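Local coordinates for GTPase activator-like protein (Chaetomium thermophilum, PDB 5HIU) that probably acts as a GTPase activator in its full-length TSC2 form, of which this chain is the all-helical N-terminal part, at residues N76-S81 against P109-D114; L41-L46 against W82-E87; C116-A121 against T144-Q149; A64-I69 against R99-H104. One frame throughout, in Å; residues are numbered along the deposited sequence.

In the fold
All four contacts lie toward the N-terminal end of an elongated stack of helices. Contacts 1 and 2 both use helix 75-89 and are joined where D114 accepts a bond from W82. Contact 2 is buried and aliphatic, leucine against alanine and leucine, and contact 3 is buried too, but there an indole spans helices set further apart. Contact 1, partly buried at the turn before helix 115-126, is ionic and stacked. Contact 4 lies on the surface, where a long lysine-glutamate pair links segment 64-69 to helix 96-107. Contact 3 is nearest the centre of the chain and does not touch contact 4.

Contact 1: residues N76-S81 against P109-D114; sequences NARQAS and PAHSKD
R78 of helix 75-89 reaches D114 and H111 in the turn that leads into helix 115-126, and its guanidinium carries most of the contact. The ionic part is a side-on grip by two nitrogens, one to each carboxylate oxygen. NE of R78 lies 2.9 Å from OD2 of D114 with an N-H...O angle of 155°, whereas NH2 of R78 makes the longer bond, 3.3 Å to OD1 of D114. Both oxygens are met on their syn sides. OD2 sits close to the guanidinium plane, while the donors stand somewhat out of the carboxylate plane. A bend of the arginine chain at chi3 (-42°) sets the guanidinium in this position.

The stacked part involves H111, whose ring lies flat over one face of the guanidinium, the centres 4.1 Å apart and the planes inclined by 21°. ND1 of H111 is over the guanidinium centre, and NH2 of R78 is displaced toward the rim of the imidazole. CB of H111 also approaches NE of R78, at 3.5 Å.

K113 comes obliquely to the guanidinium, CD of K113 lying 4.3 Å from NH2 of R78, a loose van der Waals contact. The two like charges share D75, which takes R78 NH2 on one oxygen and K113 NZ on the other, while NH1 of R78 binds the carbonyl of N73.

OD2 of D114 also receives W82 NE1, so this buried oxygen has two donors. With such donors D114 probably stays ionised, and the guanidinium might disfavour protonation of H111, although D114 and D75 offset much of its charge.

Contact 2: residues L41-L46 against W82-E87; sequences LAANKL and WELLIE
L84 of helix 75-89 points at helix 36-52 and meets A43 and L46 with both of its methyl groups. CD1 lies 3.8 Å from CB of L46 and continues over the backbone, 4.0 Å from O of A43. The other branch takes A43 itself: CD2 of L84 is 4.1 Å from CA of A43 and 4.3 Å from its CB. The first torsion carries CG of L84 opposite its own backbone N (chi1 164°), and chi2 then turns one methyl to L46 and the other to A43. Because A43 offers no more than a methyl group, the backbones come close, with CA of A43 and CA of L84 6.2 Å apart. No hydrogen bond crosses between the segments.

The two helices run in roughly the same direction and are separated in sequence by helix 59-65, as in an alpha-solenoid, where every second helix lies beside its counterpart in one layer of the stack. Helix 59-65 closes over the same leucines: I61 touches both L46 and L84, and A65 adds its side chain against L84. From the N-terminal side, L31 of helix 22-33 reaches L46 and L84, and L27 joins it on L46.

Further out the character turns polar. E83 and E87, partly exposed, lie against R47 of helix 36-52, whose NH1 is bound by OD1 of N44. W82 takes no part in the contact with segment 41-46; its indole meets the ring of Y117 with the planes almost parallel.

Contact 3: residues C116-A121 against T144-Q149; sequences CYQLVA and TLWLNQ
W146 of helix 139-163 directs its side chain at Q118 and L119 of helix 115-126, and the far end of the indole does the touching. Its CB leaves the helix toward the opposing segment, and CG lies beside the backbone N (chi1 -79°), from where the bicycle extends across the gap. Beyond the five-membered ring, CZ2 arrives 4.1 Å from both CB and NE2 of Q118. CH2, at the outermost corner, is 3.9 Å from CB of Q118 and equally 3.9 Å from its carbonyl O. On the other flank, CZ3 lies 4.1 Å from CA of L119.

The indole thus bridges two helices that run in roughly opposite directions and whose nearest CA atoms, of L119 and W146, are 9.0 Å apart; they are successive helices of the alpha-solenoid-like stack. The amide of Q118 is inclined by 56° to the indole plane, its NE2 being engaged by the carbonyl O of L106 in the preceding helix. Around the tryptophan, F115 meets it edge-to-face, L122 packs from helix 115-126, and L187 comes from helix 179-198, the same helix whose Q186 lies against L119.

Contact 4: residues A64-I69 against R99-H104; sequences AAKDMI and RSEYFH
K66 and E101 are brought toward each other by contrasting torsions. In K66, chi1 of 60° places CG between the backbone N and the carbonyl carbon, and the chain then runs extended until a bend at chi4 turns the amine. The CG of E101 lies opposite its backbone N (chi1 -164°), and the extended chain carries the carboxylate out from helix 96-107. The two side chains meet at about a right angle, through their ends: NZ of K66 is 3.9 Å from OE2 of E101, a long salt bridge, and CE of K66 is 4.2 Å from the same oxygen.

The backbones stay well separated, the nearest CA atoms, of K66 and Y102, being 9.0 Å apart. K66 lies next to A65, whose carbonyl O is hydrogen-bonded by S81 OG of helix 75-89. On the same helix as E101, Y102 turns toward helix 59-65, where its ring meets W62 and its hydroxyl is hydrogen-bonded to H59 ND1.

Both charged residues are partly exposed, and no hydrogen bond joins the two segments. At this separation the attraction is mainly electrostatic, probably screened by solvent, and the link between the two segments should be a weak and adjustable one.

Contact 1: residues N76-S81 against P109-D114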
loop_
_atom_site.group_PDB
_atom_site.type_symbol
_atom_site.label_atom_id
_atom_site.label_comp_id
_atom_site.label_asym_id
_atom_site.label_seq_id
_atom_site.Cartn_x
_atom_site.Cartn_y
_atom_site.Cartn_z
ATOM N N ASN A 76 11.745 -32.757 -13.237
ATOM C CA ASN A 76 10.628 -33.585 -13.694
ATOM C C ASN A 76 9.909 -34.277 -12.561
ATOM O O ASN A 76 8.701 -34.488 -12.633
ATOM C CB ASN A 76 11.102 -34.634 -14.687
ATOM C CG ASN A 76 12.015 -35.666 -14.057
ATOM O OD1 ASN A 76 12.733 -35.368 -13.111
ATOM N ND2 ASN A 76 11.985 -36.886 -14.572
ATOM N N ALA A 77 10.647 -34.629 -11.515
ATOM C CA ALA A 77 10.067 -35.342 -10.380
ATOM C C ALA A 77 9.487 -34.408 -9.332
ATOM O O ALA A 77 8.522 -34.758 -8.661
ATOM C CB ALA A 77 11.102 -36.268 -9.741
ATOM N N ARG A 78 10.089 -33.243 -9.150
ATOM C CA ARG A 78 9.547 -32.308 -8.185
ATOM C C ARG A 78 8.271 -31.796 -8.790
ATOM O O ARG A 78 7.242 -31.774 -8.143
ATOM C CB ARG A 78 10.510 -31.150 -7.893
ATOM C CG ARG A 78 11.810 -31.564 -7.223
ATOM C CD ARG A 78 12.576 -30.385 -6.657
ATOM N NE ARG A 78 12.586 -29.233 -7.554
ATOM C CZ ARG A 78 13.342 -29.101 -8.637
ATOM N NH1 ARG A 78 14.163 -30.073 -9.024
ATOM N NH2 ARG A 78 13.249 -27.990 -9.367
ATOM N N GLN A 79 8.355 -31.414 -10.055
ATOM C CA GLN A 79 7.238 -30.815 -10.745
ATOM C C GLN A 79 6.028 -31.720 -10.775
ATOM O O GLN A 79 4.949 -31.313 -10.353
ATOM C CB GLN A 79 7.648 -30.367 -12.158
ATOM C CG GLN A 79 8.372 -29.025 -12.098
ATOM C CD GLN A 79 9.029 -28.592 -13.388
ATOM O OE1 GLN A 79 8.469 -28.735 -14.475
ATOM N NE2 GLN A 79 10.217 -28.028 -13.270
ATOM N N ALA A 80 6.195 -32.945 -11.251
ATOM C CA ALA A 80 5.056 -33.865 -11.361
ATOM C C ALA A 80 4.438 -34.169 -9.986
ATOM O O ALA A 80 3.255 -34.480 -9.886
ATOM C CB ALA A 80 5.469 -35.157 -12.065
ATOM N N SER A 81 5.254 -34.081 -8.941
ATOM C CA SER A 81 4.790 -34.264 -7.570
ATOM C C SER A 81 4.011 -33.050 -7.067
ATOM O O SER A 81 2.965 -33.195 -6.444
ATOM C CB SER A 81 5.990 -34.564 -6.660
ATOM O OG SER A 81 5.596 -34.864 -5.332
ATOM N N PRO A 109 11.452 -26.098 3.089
ATOM C CA PRO A 109 12.558 -26.165 2.138
ATOM C C PRO A 109 12.128 -26.664 0.771
ATOM O O PRO A 109 11.654 -27.790 0.644
ATOM C CB PRO A 109 13.511 -27.171 2.793
ATOM C CG PRO A 109 13.290 -26.993 4.262
ATOM C CD PRO A 109 11.926 -26.368 4.464
ATOM N N ALA A 110 12.280 -25.819 -0.240
ATOM C CA ALA A 110 11.867 -26.164 -1.596
ATOM C C ALA A 110 12.701 -25.396 -2.592
ATOM O O ALA A 110 13.234 -24.332 -2.289
ATOM C CB ALA A 110 10.394 -25.864 -1.812
ATOM N N HIS A 111 12.802 -25.943 -3.792
ATOM C CA HIS A 111 13.673 -25.381 -4.801
ATOM C C HIS A 111 13.176 -23.999 -5.196
ATOM O O HIS A 111 11.976 -23.791 -5.360
ATOM C CB HIS A 111 13.691 -26.291 -6.019
ATOM C CG HIS A 111 14.953 -26.214 -6.807
ATOM N ND1 HIS A 111 15.841 -27.265 -6.878
ATOM C CD2 HIS A 111 15.478 -25.218 -7.556
ATOM C CE1 HIS A 111 16.857 -26.919 -7.647
ATOM N NE2 HIS A 111 16.661 -25.683 -8.072
ATOM N N SER A 112 14.098 -23.063 -5.360
ATOM C CA SER A 112 13.761 -21.703 -5.762
ATOM C C SER A 112 12.870 -21.687 -7.000
ATOM O O SER A 112 11.956 -20.883 -7.111
ATOM C CB SER A 112 15.048 -20.917 -6.013
ATOM O OG SER A 112 16.049 -21.745 -6.599
ATOM N N LYS A 113 13.117 -22.616 -7.911
ATOM C CA LYS A 113 12.354 -22.722 -9.152
ATOM C C LYS A 113 10.903 -23.148 -8.940
ATOM O O LYS A 113 10.081 -22.947 -9.817
ATOM C CB LYS A 113 13.018 -23.726 -10.087
ATOM C CG LYS A 113 14.436 -23.372 -10.487
ATOM C CD LYS A 113 15.100 -24.545 -11.194
ATOM C CE LYS A 113 14.371 -24.909 -12.482
ATOM N NZ LYS A 113 15.284 -25.573 -13.463
ATOM N N ASP A 114 10.594 -23.729 -7.782
ATOM C CA ASP A 114 9.260 -24.248 -7.488
ATOM C C ASP A 114 8.339 -23.268 -6.752
ATOM O O ASP A 114 7.232 -23.623 -6.376
ATOM C CB ASP A 114 9.372 -25.529 -6.661
ATOM C CG ASP A 114 10.087 -26.640 -7.387
ATOM O OD1 ASP A 114 10.439 -26.482 -8.571
ATOM O OD2 ASP A 114 10.302 -27.688 -6.755
#

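Contact 2: residues L41-L46 against W82-E87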
loop_
_atom_site.group_PDB
_atom_site.type_symbol
_atom_site.label_atom_id
_atom_site.label_comp_id
_atom_site.label_asym_id
_atom_site.label_seq_id
_atom_site.Cartn_x
_atom_site.Cartn_y
_atom_site.Cartn_z
ATOM N N LEU A 41 5.830 -41.203 -13.331
ATOM C CA LEU A 41 4.706 -41.568 -14.190
ATOM C C LEU A 41 3.433 -41.839 -13.363
ATOM O O LEU A 41 2.337 -41.482 -13.769
ATOM C CB LEU A 41 5.073 -42.794 -15.036
ATOM C CG LEU A 41 4.023 -43.249 -16.035
ATOM C CD1 LEU A 41 3.925 -42.237 -17.153
ATOM C CD2 LEU A 41 4.350 -44.637 -16.577
ATOM N N ALA A 42 3.595 -42.485 -12.215
ATOM C CA ALA A 42 2.477 -42.762 -11.316
ATOM C C ALA A 42 1.883 -41.452 -10.822
ATOM O O ALA A 42 0.658 -41.241 -10.860
ATOM C CB ALA A 42 2.951 -43.596 -10.140
ATOM N N ALA A 43 2.777 -40.576 -10.379
ATOM C CA ALA A 43 2.414 -39.247 -9.975
ATOM C C ALA A 43 1.527 -38.598 -11.021
ATOM O O ALA A 43 0.498 -37.999 -10.691
ATOM C CB ALA A 43 3.665 -38.411 -9.746
ATOM N N ASN A 44 1.928 -38.705 -12.281
ATOM C CA ASN A 44 1.201 -38.037 -13.350
ATOM C C ASN A 44 -0.176 -38.662 -13.565
ATOM O O ASN A 44 -1.145 -37.963 -13.841
ATOM C CB ASN A 44 1.997 -38.072 -14.667
ATOM C CG ASN A 44 2.974 -36.924 -14.796
ATOM O OD1 ASN A 44 2.629 -35.856 -15.290
ATOM N ND2 ASN A 44 4.201 -37.143 -14.376
ATOM N N LYS A 45 -0.251 -39.985 -13.455
ATOM C CA LYS A 45 -1.511 -40.691 -13.651
ATOM C C LYS A 45 -2.476 -40.436 -12.505
ATOM O O LYS A 45 -3.621 -40.057 -12.725
ATOM C CB LYS A 45 -1.263 -42.179 -13.781
ATOM C CG LYS A 45 -0.622 -42.541 -15.103
ATOM C CD LYS A 45 -0.153 -43.969 -15.106
ATOM C CE LYS A 45 0.327 -44.394 -16.477
ATOM N NZ LYS A 45 0.833 -45.787 -16.352
ATOM N N LEU A 46 -2.006 -40.647 -11.280
ATOM C CA LEU A 46 -2.757 -40.243 -10.093
ATOM C C LEU A 46 -3.244 -38.808 -10.177
ATOM O O LEU A 46 -4.372 -38.509 -9.819
ATOM C CB LEU A 46 -1.895 -40.377 -8.849
ATOM C CG LEU A 46 -1.880 -41.790 -8.333
ATOM C CD1 LEU A 46 -0.707 -41.993 -7.386
ATOM C CD2 LEU A 46 -3.208 -42.082 -7.664
ATOM N N TRP A 82 4.527 -31.853 -7.322
ATOM C CA TRP A 82 3.837 -30.622 -6.932
ATOM C C TRP A 82 2.451 -30.567 -7.507
ATOM O O TRP A 82 1.507 -30.146 -6.861
ATOM C CB TRP A 82 4.569 -29.400 -7.446
ATOM C CG TRP A 82 5.646 -28.931 -6.612
ATOM C CD1 TRP A 82 6.952 -28.861 -6.949
ATOM C CD2 TRP A 82 5.537 -28.413 -5.306
ATOM N NE1 TRP A 82 7.680 -28.335 -5.925
ATOM C CE2 TRP A 82 6.831 -28.054 -4.892
ATOM C CE3 TRP A 82 4.475 -28.233 -4.424
ATOM C CZ2 TRP A 82 7.094 -27.515 -3.639
ATOM C CZ3 TRP A 82 4.737 -27.701 -3.175
ATOM C CH2 TRP A 82 6.038 -27.350 -2.797
ATOM N N GLU A 83 2.342 -30.978 -8.748
ATOM C CA GLU A 83 1.065 -30.956 -9.429
ATOM C C GLU A 83 0.089 -31.943 -8.840
ATOM O O GLU A 83 -1.125 -31.713 -8.851
ATOM C CB GLU A 83 1.276 -31.222 -10.896
ATOM C CG GLU A 83 2.125 -30.132 -11.502
ATOM C CD GLU A 83 2.356 -30.323 -12.960
ATOM O OE1 GLU A 83 2.727 -31.458 -13.366
ATOM O OE2 GLU A 83 2.178 -29.305 -13.666
ATOM N N LEU A 84 0.624 -33.035 -8.313
ATOM C CA LEU A 84 -0.191 -34.047 -7.701
ATOM C C LEU A 84 -0.621 -33.552 -6.332
ATOM O O LEU A 84 -1.756 -33.797 -5.919
ATOM C CB LEU A 84 0.585 -35.353 -7.600
ATOM C CG LEU A 84 0.044 -36.425 -6.654
ATOM C CD1 LEU A 84 -1.243 -37.017 -7.206
ATOM C CD2 LEU A 84 1.100 -37.498 -6.453
ATOM N N LEU A 85 0.293 -32.872 -5.632
ATOM C CA LEU A 85 0.017 -32.367 -4.282
ATOM C C LEU A 85 -1.015 -31.232 -4.337
ATOM O O LEU A 85 -1.905 -31.129 -3.495
ATOM C CB LEU A 85 1.307 -31.901 -3.597
ATOM C CG LEU A 85 2.366 -32.957 -3.241
ATOM C CD1 LEU A 85 3.546 -32.307 -2.529
ATOM C CD2 LEU A 85 1.822 -34.087 -2.369
ATOM N N ILE A 86 -0.885 -30.405 -5.353
ATOM C CA ILE A 86 -1.795 -29.305 -5.591
ATOM C C ILE A 86 -3.215 -29.815 -5.766
ATOM O O ILE A 86 -4.161 -29.251 -5.201
ATOM C CB ILE A 86 -1.333 -28.512 -6.828
ATOM C CG1 ILE A 86 -0.239 -27.551 -6.407
ATOM C CG2 ILE A 86 -2.471 -27.741 -7.464
ATOM C CD1 ILE A 86 0.649 -27.135 -7.532
ATOM N N GLU A 87 -3.369 -30.884 -6.535
ATOM C CA GLU A 87 -4.693 -31.473 -6.699
ATOM C C GLU A 87 -5.173 -32.079 -5.400
ATOM O O GLU A 87 -6.356 -32.016 -5.116
ATOM C CB GLU A 87 -4.731 -32.511 -7.829
ATOM C CG GLU A 87 -4.634 -31.908 -9.220
ATOM C CD GLU A 87 -5.646 -30.797 -9.449
ATOM O OE1 GLU A 87 -6.844 -31.115 -9.583
ATOM O OE2 GLU A 87 -5.249 -29.605 -9.490
#

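Contact 3: residues C116-A121 against T144-Q149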
loop_
_atom_site.group_PDB
_atom_site.type_symbol
_atom_site.label_atom_id
_atom_site.label_comp_id
_atom_site.label_asym_id
_atom_site.label_seq_id
_atom_site.Cartn_x
_atom_site.Cartn_y
_atom_site.Cartn_z
ATOM N N CYS A 116 6.334 -21.022 -7.634
ATOM C CA CYS A 116 5.017 -20.855 -8.232
ATOM C C CYS A 116 4.108 -21.965 -7.707
ATOM O O CYS A 116 2.994 -21.705 -7.257
ATOM C CB CYS A 116 5.087 -20.822 -9.762
ATOM S SG CYS A 116 5.789 -22.302 -10.539
ATOM N N TYR A 117 4.619 -23.193 -7.687
ATOM C CA TYR A 117 3.874 -24.321 -7.166
ATOM C C TYR A 117 3.499 -24.183 -5.681
ATOM O O TYR A 117 2.366 -24.504 -5.284
ATOM C CB TYR A 117 4.685 -25.592 -7.387
ATOM C CG TYR A 117 4.741 -26.050 -8.835
ATOM C CD1 TYR A 117 3.595 -26.495 -9.480
ATOM C CD2 TYR A 117 5.936 -26.068 -9.543
ATOM C CE1 TYR A 117 3.627 -26.918 -10.786
ATOM C CE2 TYR A 117 5.979 -26.510 -10.866
ATOM C CZ TYR A 117 4.818 -26.937 -11.474
ATOM O OH TYR A 117 4.820 -27.379 -12.778
ATOM N N GLN A 118 4.437 -23.709 -4.861
ATOM C CA GLN A 118 4.164 -23.505 -3.439
ATOM C C GLN A 118 3.021 -22.516 -3.215
ATOM O O GLN A 118 2.098 -22.792 -2.454
ATOM C CB GLN A 118 5.374 -22.937 -2.733
ATOM C CG GLN A 118 6.619 -23.747 -2.862
ATOM C CD GLN A 118 7.573 -23.384 -1.781
ATOM O OE1 GLN A 118 8.422 -22.532 -1.972
ATOM N NE2 GLN A 118 7.399 -23.978 -0.620
ATOM N N LEU A 119 3.159 -21.353 -3.853
ATOM C CA LEU A 119 2.153 -20.299 -3.954
ATOM C C LEU A 119 0.804 -20.883 -4.257
ATOM O O LEU A 119 -0.142 -20.687 -3.505
ATOM C CB LEU A 119 2.491 -19.433 -5.164
ATOM C CG LEU A 119 2.583 -17.912 -5.235
ATOM C CD1 LEU A 119 1.304 -17.217 -4.803
ATOM C CD2 LEU A 119 3.737 -17.373 -4.424
ATOM N N VAL A 120 0.718 -21.614 -5.366
ATOM C CA VAL A 120 -0.555 -22.180 -5.802
ATOM C C VAL A 120 -1.048 -23.220 -4.772
ATOM O O VAL A 120 -2.226 -23.249 -4.407
ATOM C CB VAL A 120 -0.444 -22.802 -7.209
ATOM C CG1 VAL A 120 -1.671 -23.624 -7.541
ATOM C CG2 VAL A 120 -0.227 -21.727 -8.269
ATOM N N ALA A 121 -0.139 -24.054 -4.284
ATOM C CA ALA A 121 -0.514 -25.024 -3.284
ATOM C C ALA A 121 -1.143 -24.317 -2.120
ATOM O O ALA A 121 -2.254 -24.663 -1.689
ATOM C CB ALA A 121 0.690 -25.810 -2.814
ATOM N N THR A 144 4.799 -13.225 5.162
ATOM C CA THR A 144 5.776 -12.169 5.287
ATOM C C THR A 144 7.119 -12.637 4.775
ATOM O O THR A 144 7.842 -11.892 4.132
ATOM C CB THR A 144 5.886 -11.720 6.744
ATOM O OG1 THR A 144 4.618 -11.179 7.151
ATOM C CG2 THR A 144 7.007 -10.677 6.918
ATOM N N LEU A 145 7.455 -13.877 5.061
ATOM C CA LEU A 145 8.713 -14.435 4.596
ATOM C C LEU A 145 8.717 -14.446 3.066
ATOM O O LEU A 145 9.582 -13.875 2.408
ATOM C CB LEU A 145 8.863 -15.836 5.160
ATOM C CG LEU A 145 10.122 -16.632 4.836
ATOM C CD1 LEU A 145 11.363 -15.748 4.791
ATOM C CD2 LEU A 145 10.251 -17.754 5.868
ATOM N N TRP A 146 7.690 -15.060 2.513
ATOM C CA TRP A 146 7.536 -15.164 1.079
ATOM C C TRP A 146 7.511 -13.820 0.336
ATOM O O TRP A 146 7.918 -13.751 -0.819
ATOM C CB TRP A 146 6.245 -15.936 0.802
ATOM C CG TRP A 146 6.386 -17.398 0.970
ATOM C CD1 TRP A 146 7.455 -18.079 1.478
ATOM C CD2 TRP A 146 5.421 -18.371 0.618
ATOM N NE1 TRP A 146 7.202 -19.423 1.454
ATOM C CE2 TRP A 146 5.961 -19.625 0.924
ATOM C CE3 TRP A 146 4.150 -18.302 0.060
ATOM C CZ2 TRP A 146 5.275 -20.794 0.711
ATOM C CZ3 TRP A 146 3.466 -19.463 -0.149
ATOM C CH2 TRP A 146 4.034 -20.701 0.164
ATOM N N LEU A 147 7.013 -12.770 0.982
ATOM C CA LEU A 147 7.000 -11.452 0.375
ATOM C C LEU A 147 8.412 -11.005 0.106
ATOM O O LEU A 147 8.720 -10.489 -0.968
ATOM C CB LEU A 147 6.366 -10.415 1.302
ATOM C CG LEU A 147 4.937 -9.997 1.030
ATOM C CD1 LEU A 147 4.548 -8.979 2.092
ATOM C CD2 LEU A 147 4.793 -9.408 -0.354
ATOM N N ASN A 148 9.259 -11.168 1.121
ATOM C CA ASN A 148 10.649 -10.787 1.011
ATOM C C ASN A 148 11.243 -11.570 -0.156
ATOM O O ASN A 148 11.737 -10.986 -1.110
ATOM C CB ASN A 148 11.367 -11.081 2.321
ATOM C CG ASN A 148 12.783 -10.518 2.377
ATOM O OD1 ASN A 148 13.067 -9.417 1.920
ATOM N ND2 ASN A 148 13.670 -11.272 2.975
ATOM N N GLN A 149 11.134 -12.892 -0.101
ATOM C CA GLN A 149 11.627 -13.733 -1.172
ATOM C C GLN A 149 11.085 -13.236 -2.487
ATOM O O GLN A 149 11.861 -12.971 -3.416
ATOM C CB GLN A 149 11.176 -15.178 -0.995
ATOM C CG GLN A 149 12.007 -16.013 -0.034
ATOM C CD GLN A 149 11.613 -17.490 -0.060
ATOM O OE1 GLN A 149 11.061 -18.007 -1.059
ATOM N NE2 GLN A 149 11.888 -18.183 1.045
#

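Contact 4: residues A64-I69 against R99-H104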
loop_
_atom_site.group_PDB
_atom_site.type_symbol
_atom_site.label_atom_id
_atom_site.label_comp_id
_atom_site.label_asym_id
_atom_site.label_seq_id
_atom_site.Cartn_x
_atom_site.Cartn_y
_atom_site.Cartn_z
ATOM N N ALA A 64 2.790 -40.893 -0.043
ATOM C CA ALA A 64 3.535 -41.567 -1.083
ATOM C C ALA A 64 4.480 -40.590 -1.807
ATOM O O ALA A 64 5.626 -40.929 -2.065
ATOM C CB ALA A 64 2.576 -42.222 -2.065
ATOM N N ALA A 65 4.000 -39.372 -2.085
ATOM C CA ALA A 65 4.637 -38.449 -3.035
ATOM C C ALA A 65 5.461 -37.335 -2.435
ATOM O O ALA A 65 6.333 -36.821 -3.115
ATOM C CB ALA A 65 3.570 -37.828 -3.923
ATOM N N LYS A 66 5.167 -36.927 -1.198
ATOM C CA LYS A 66 5.750 -35.703 -0.634
ATOM C C LYS A 66 7.272 -35.595 -0.693
ATOM O O LYS A 66 7.812 -34.491 -0.812
ATOM C CB LYS A 66 5.266 -35.453 0.788
ATOM C CG LYS A 66 5.597 -36.538 1.797
ATOM C CD LYS A 66 4.695 -36.384 3.013
ATOM C CE LYS A 66 4.818 -37.528 3.991
ATOM N NZ LYS A 66 5.504 -37.091 5.233
ATOM N N ASP A 67 7.964 -36.727 -0.630
ATOM C CA ASP A 67 9.434 -36.744 -0.739
ATOM C C ASP A 67 9.948 -36.300 -2.103
ATOM O O ASP A 67 11.047 -35.759 -2.190
ATOM C CB ASP A 67 9.986 -38.131 -0.420
ATOM C CG ASP A 67 9.587 -39.155 -1.444
ATOM O OD1 ASP A 67 10.288 -39.295 -2.464
ATOM O OD2 ASP A 67 8.557 -39.820 -1.245
ATOM N N MET A 68 9.155 -36.507 -3.156
ATOM C CA MET A 68 9.555 -36.146 -4.526
ATOM C C MET A 68 9.697 -34.624 -4.754
ATOM O O MET A 68 10.307 -34.202 -5.734
ATOM C CB MET A 68 8.558 -36.712 -5.540
ATOM C CG MET A 68 8.438 -38.221 -5.519
ATOM S SD MET A 68 7.138 -38.882 -6.578
ATOM C CE MET A 68 7.893 -38.631 -8.189
ATOM N N ILE A 69 9.131 -33.830 -3.846
ATOM C CA ILE A 69 9.216 -32.371 -3.844
ATOM C C ILE A 69 10.558 -31.887 -3.335
ATOM O O ILE A 69 10.896 -30.741 -3.494
ATOM C CB ILE A 69 8.130 -31.816 -2.906
ATOM C CG1 ILE A 69 6.758 -32.159 -3.453
ATOM C CG2 ILE A 69 8.219 -30.321 -2.699
ATOM C CD1 ILE A 69 6.546 -31.786 -4.887
ATOM N N ARG A 99 -4.451 -31.124 7.272
ATOM C CA ARG A 99 -4.135 -29.810 6.712
ATOM C C ARG A 99 -2.830 -29.282 7.263
ATOM O O ARG A 99 -2.078 -28.612 6.563
ATOM C CB ARG A 99 -5.242 -28.812 7.011
ATOM C CG ARG A 99 -6.500 -29.039 6.196
ATOM C CD ARG A 99 -7.577 -28.109 6.670
ATOM N NE ARG A 99 -7.146 -26.730 6.506
ATOM C CZ ARG A 99 -7.186 -26.071 5.356
ATOM N NH1 ARG A 99 -7.643 -26.653 4.255
ATOM N NH2 ARG A 99 -6.762 -24.828 5.307
ATOM N N SER A 100 -2.547 -29.589 8.516
ATOM C CA SER A 100 -1.326 -29.107 9.112
ATOM C C SER A 100 -0.134 -29.759 8.454
ATOM O O SER A 100 0.909 -29.152 8.313
ATOM C CB SER A 100 -1.306 -29.356 10.612
ATOM O OG SER A 100 -0.590 -28.313 11.235
ATOM N N GLU A 101 -0.286 -30.998 8.033
ATOM C CA GLU A 101 0.832 -31.723 7.479
ATOM C C GLU A 101 1.077 -31.322 6.044
ATOM O O GLU A 101 2.211 -31.305 5.546
ATOM C CB GLU A 101 0.570 -33.214 7.580
ATOM C CG GLU A 101 1.816 -34.052 7.378
ATOM C CD GLU A 101 1.588 -35.506 7.721
ATOM O OE1 GLU A 101 0.954 -35.795 8.788
ATOM O OE2 GLU A 101 2.057 -36.346 6.907
ATOM N N TYR A 102 -0.002 -30.984 5.367
ATOM C CA TYR A 102 0.115 -30.456 4.038
ATOM C C TYR A 102 0.816 -29.093 4.073
ATOM O O TYR A 102 1.764 -28.848 3.328
ATOM C CB TYR A 102 -1.264 -30.385 3.386
ATOM C CG TYR A 102 -2.011 -31.722 3.343
ATOM C CD1 TYR A 102 -1.346 -32.938 3.453
ATOM C CD2 TYR A 102 -3.387 -31.756 3.171
ATOM C CE1 TYR A 102 -2.038 -34.131 3.420
ATOM C CE2 TYR A 102 -4.079 -32.941 3.125
ATOM C CZ TYR A 102 -3.399 -34.119 3.247
ATOM O OH TYR A 102 -4.091 -35.289 3.196
ATOM N N PHE A 103 0.402 -28.217 4.968
ATOM C CA PHE A 103 1.039 -26.906 5.042
ATOM C C PHE A 103 2.564 -27.013 5.252
ATOM O O PHE A 103 3.334 -26.333 4.608
ATOM C CB PHE A 103 0.381 -26.074 6.137
ATOM C CG PHE A 103 1.063 -24.778 6.401
ATOM C CD1 PHE A 103 0.731 -23.643 5.677
ATOM C CD2 PHE A 103 2.029 -24.677 7.393
ATOM C CE1 PHE A 103 1.353 -22.429 5.931
ATOM C CE2 PHE A 103 2.655 -23.468 7.647
ATOM C CZ PHE A 103 2.318 -22.342 6.920
ATOM N N HIS A 104 3.011 -27.869 6.148
ATOM C CA HIS A 104 4.440 -27.940 6.421
ATOM C C HIS A 104 5.220 -28.594 5.306
ATOM O O HIS A 104 6.369 -28.221 5.056
ATOM C CB HIS A 104 4.671 -28.619 7.745
ATOM C CG HIS A 104 4.182 -27.798 8.889
ATOM N ND1 HIS A 104 3.071 -28.136 9.635
ATOM C CD2 HIS A 104 4.618 -26.616 9.378
ATOM C CE1 HIS A 104 2.860 -27.212 10.552
ATOM N NE2 HIS A 104 3.788 -26.278 10.419
#